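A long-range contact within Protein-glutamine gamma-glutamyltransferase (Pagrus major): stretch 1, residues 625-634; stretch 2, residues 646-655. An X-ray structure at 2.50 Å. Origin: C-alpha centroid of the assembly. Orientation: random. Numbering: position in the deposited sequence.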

# COMPACT_ATOMS: atom_id res chain seq x y z
N ALA A 625 9.49 -13.21 1.69
CA ALA A 625 8.81 -13.61 2.92
C ALA A 625 9.05 -15.11 2.97
O ALA A 625 8.80 -15.79 1.97
CB ALA A 625 7.31 -13.35 2.82
N GLY A 626 9.58 -15.61 4.07
CA GLY A 626 9.81 -17.04 4.17
C GLY A 626 11.01 -17.61 3.45
O GLY A 626 11.34 -18.78 3.65
N LEU A 627 11.67 -16.81 2.59
CA LEU A 627 12.88 -17.23 1.85
C LEU A 627 14.12 -16.55 2.49
O LEU A 627 15.00 -17.23 3.02
CB LEU A 627 12.79 -16.86 0.37
CG LEU A 627 11.78 -17.61 -0.51
CD1 LEU A 627 12.05 -17.35 -2.00
CD2 LEU A 627 11.86 -19.10 -0.19
N LEU A 628 14.21 -15.22 2.42
CA LEU A 628 15.30 -14.47 3.06
C LEU A 628 15.00 -13.01 3.30
O LEU A 628 14.16 -12.40 2.64
CB LEU A 628 16.61 -14.53 2.30
CG LEU A 628 16.89 -14.44 0.80
CD1 LEU A 628 16.46 -13.19 0.21
CD2 LEU A 628 18.39 -14.52 0.59
N SER A 629 15.69 -12.46 4.28
CA SER A 629 15.56 -11.03 4.55
C SER A 629 16.45 -10.24 3.56
O SER A 629 17.50 -10.73 3.14
CB SER A 629 15.98 -10.79 5.97
OG SER A 629 16.05 -12.05 6.60
N ALA A 630 16.04 -9.04 3.17
CA ALA A 630 16.81 -8.26 2.19
C ALA A 630 18.30 -8.52 2.32
O ALA A 630 18.88 -8.39 3.40
CB ALA A 630 16.54 -6.82 2.35
N THR A 631 18.92 -8.87 1.20
CA THR A 631 20.34 -9.18 1.17
C THR A 631 20.97 -8.58 -0.06
O THR A 631 20.40 -8.68 -1.14
CB THR A 631 20.52 -10.67 1.13
OG1 THR A 631 19.96 -11.24 2.32
CG2 THR A 631 21.97 -11.00 1.04
N GLN A 632 22.14 -7.98 0.08
CA GLN A 632 22.80 -7.37 -1.07
C GLN A 632 23.99 -8.09 -1.72
O GLN A 632 24.77 -8.76 -1.06
CB GLN A 632 23.24 -5.96 -0.71
CG GLN A 632 22.12 -4.94 -0.73
CD GLN A 632 22.60 -3.55 -0.37
OE1 GLN A 632 21.88 -2.56 -0.57
NE2 GLN A 632 23.82 -3.46 0.16
N ILE A 633 24.09 -7.95 -3.03
CA ILE A 633 25.20 -8.50 -3.82
C ILE A 633 25.76 -7.31 -4.60
O ILE A 633 25.08 -6.78 -5.48
CB ILE A 633 24.75 -9.50 -4.87
CG1 ILE A 633 23.80 -10.52 -4.24
CG2 ILE A 633 25.99 -10.11 -5.53
CD1 ILE A 633 23.29 -11.50 -5.23
N HIS A 634 26.97 -6.88 -4.26
CA HIS A 634 27.56 -5.75 -4.98
C HIS A 634 28.35 -6.24 -6.18
O HIS A 634 29.22 -7.09 -6.04
CB HIS A 634 28.46 -4.94 -4.04
CG HIS A 634 27.71 -4.18 -2.99
ND1 HIS A 634 27.20 -4.78 -1.86
CD2 HIS A 634 27.37 -2.87 -2.91
CE1 HIS A 634 26.58 -3.87 -1.12
NE2 HIS A 634 26.66 -2.70 -1.73
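Stretch 2, residues 646-655: SVKLSFSPMR

The centre of the contact is apolar and is built around Leu628, Leu649 and Phe651. Leu628 has chi1 and chi2 both in p, and although its CA-to-CB bond points sideways, the end of the side chain comes nearer to stretch 2. Its CD2 lies over one face of the Phe651 ring, 3.7 Å from the ring centroid and 25° off the ring normal, a CH-pi contact. The closest ring atom is Phe651 CG, 3.4 Å from Leu628 CD2. The same methyl, Leu628 CD2, lies 3.8 Å from Leu649 CD1. Phe651, with chi1 in p, also meets Leu627: Leu627 CB is 3.9 Å from Phe651 CE2.

Stretch 2 is extended from Ser646 to Phe651, continuing a strand that begins earlier in the chain. Stretch 1 turns a corner at Ser629 and runs on as a strand to His634. The two strands run roughly antiparallel, with 142° between their N-to-C directions. Their axes come no closer than 8.2 Å, and no backbone hydrogen bonds link them. They meet through side chains. Val647, Leu649 and Phe651 point toward stretch 1, while Lys648 and Ser650 between them point away. Thr631 and Ile633 answer from stretch 1, and Gln632 and His634 point away.

Along this part Ile633 sits against Val647, with Ile633 CG2 only 3.1 Å from Val647 CG1, a tight approach for two methyls. Ile633 CD1 reaches Leu649 CB at 3.9 Å. Thr631 CG2 packs on Leu649 CD1 at 3.5 Å. The hydroxyl of Thr631 is used within its own stretch: Thr631 OG1 donates to Ser629 O at 2.6 Å.

Beyond Phe651 stretch 2 leaves the strand, and the backbones draw together. The CA atoms of Leu627 and Pro653 are 4.3 Å apart. Leu627 CD2 touches Pro653 CB at 4.0 Å. The CA-to-CB bond of Met654 points sideways, but the end of its side chain comes nearer, and Met654 CE lies 3.6 Å from Leu627 C.

The polar edge is at Gly626. Its carbonyl accepts two backbone hydrogen bonds, from Met654 N to Gly626 O at 2.9 Å and from Arg655 N to Gly626 O at 3.0 Å. The second is nearly straight, at 170°. Gly626 has phi/psi of 78/-11, where a CB would jam against the preceding carbonyl O; an ideal CB would also lie 3.8 Å from Arg655 CB. The Arg655 guanidinium passes close by, with Arg655 NH2 4.0 Å from Ala625 C, and is hydrogen-bonded elsewhere in the structure.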

# COMPACT_ATOMS: atom_id res chain seq x y z
N SER A 646 25.81 -10.79 -14.04
CA SER A 646 25.34 -12.05 -13.48
C SER A 646 25.89 -12.34 -12.11
O SER A 646 27.10 -12.51 -11.97
CB SER A 646 25.71 -13.22 -14.39
OG SER A 646 25.59 -12.87 -15.77
N VAL A 647 25.01 -12.38 -11.10
CA VAL A 647 25.39 -12.70 -9.71
C VAL A 647 24.59 -13.91 -9.24
O VAL A 647 23.77 -14.48 -9.99
CB VAL A 647 25.05 -11.61 -8.69
CG1 VAL A 647 26.20 -10.68 -8.53
CG2 VAL A 647 23.78 -10.89 -9.10
N LYS A 648 24.83 -14.29 -7.98
CA LYS A 648 24.13 -15.38 -7.35
C LYS A 648 24.37 -15.28 -5.88
O LYS A 648 25.36 -14.72 -5.45
CB LYS A 648 24.61 -16.71 -7.89
CG LYS A 648 26.07 -16.80 -8.07
CD LYS A 648 26.69 -17.44 -6.88
CE LYS A 648 27.93 -18.19 -7.28
NZ LYS A 648 27.72 -18.99 -8.53
N LEU A 649 23.45 -15.82 -5.10
CA LEU A 649 23.51 -15.77 -3.64
C LEU A 649 23.10 -17.16 -3.13
O LEU A 649 22.32 -17.85 -3.77
CB LEU A 649 22.47 -14.75 -3.16
CG LEU A 649 22.62 -13.81 -1.94
CD1 LEU A 649 21.23 -13.29 -1.55
CD2 LEU A 649 23.29 -14.50 -0.76
N SER A 650 23.61 -17.58 -1.98
CA SER A 650 23.20 -18.86 -1.43
C SER A 650 22.45 -18.56 -0.17
O SER A 650 22.79 -17.60 0.52
CB SER A 650 24.39 -19.71 -1.07
OG SER A 650 24.37 -20.90 -1.83
N PHE A 651 21.42 -19.34 0.11
CA PHE A 651 20.65 -19.15 1.34
C PHE A 651 19.74 -20.35 1.59
O PHE A 651 19.56 -21.20 0.70
CB PHE A 651 19.84 -17.84 1.26
CG PHE A 651 18.71 -17.87 0.29
CD1 PHE A 651 18.94 -17.67 -1.06
CD2 PHE A 651 17.42 -18.15 0.71
CE1 PHE A 651 17.90 -17.74 -1.97
CE2 PHE A 651 16.38 -18.22 -0.20
CZ PHE A 651 16.62 -18.02 -1.54
N SER A 652 19.21 -20.45 2.81
CA SER A 652 18.36 -21.58 3.18
C SER A 652 16.94 -21.10 3.54
O SER A 652 16.74 -20.46 4.58
CB SER A 652 18.98 -22.30 4.38
OG SER A 652 20.11 -23.07 3.99
N PRO A 653 15.93 -21.45 2.71
CA PRO A 653 14.59 -20.98 3.05
C PRO A 653 14.27 -21.11 4.56
O PRO A 653 14.86 -21.91 5.27
CB PRO A 653 13.69 -21.81 2.14
CG PRO A 653 14.55 -22.06 0.94
CD PRO A 653 15.93 -22.28 1.49
N MET A 654 13.36 -20.28 5.04
CA MET A 654 13.03 -20.31 6.44
C MET A 654 11.71 -21.01 6.71
O MET A 654 11.55 -21.68 7.71
CB MET A 654 12.97 -18.89 6.96
CG MET A 654 14.32 -18.27 7.06
SD MET A 654 14.25 -16.53 7.47
CE MET A 654 13.41 -15.80 5.97
N ARG A 655 10.75 -20.82 5.82
CA ARG A 655 9.46 -21.47 5.98
C ARG A 655 9.09 -22.19 4.68
O ARG A 655 9.60 -21.92 3.58
CB ARG A 655 8.37 -20.44 6.33
CG ARG A 655 8.41 -19.84 7.76
CD ARG A 655 7.28 -18.83 7.97
NE ARG A 655 7.60 -17.50 7.43
CZ ARG A 655 6.71 -16.66 6.91
NH1 ARG A 655 5.44 -16.99 6.85
NH2 ARG A 655 7.09 -15.47 6.47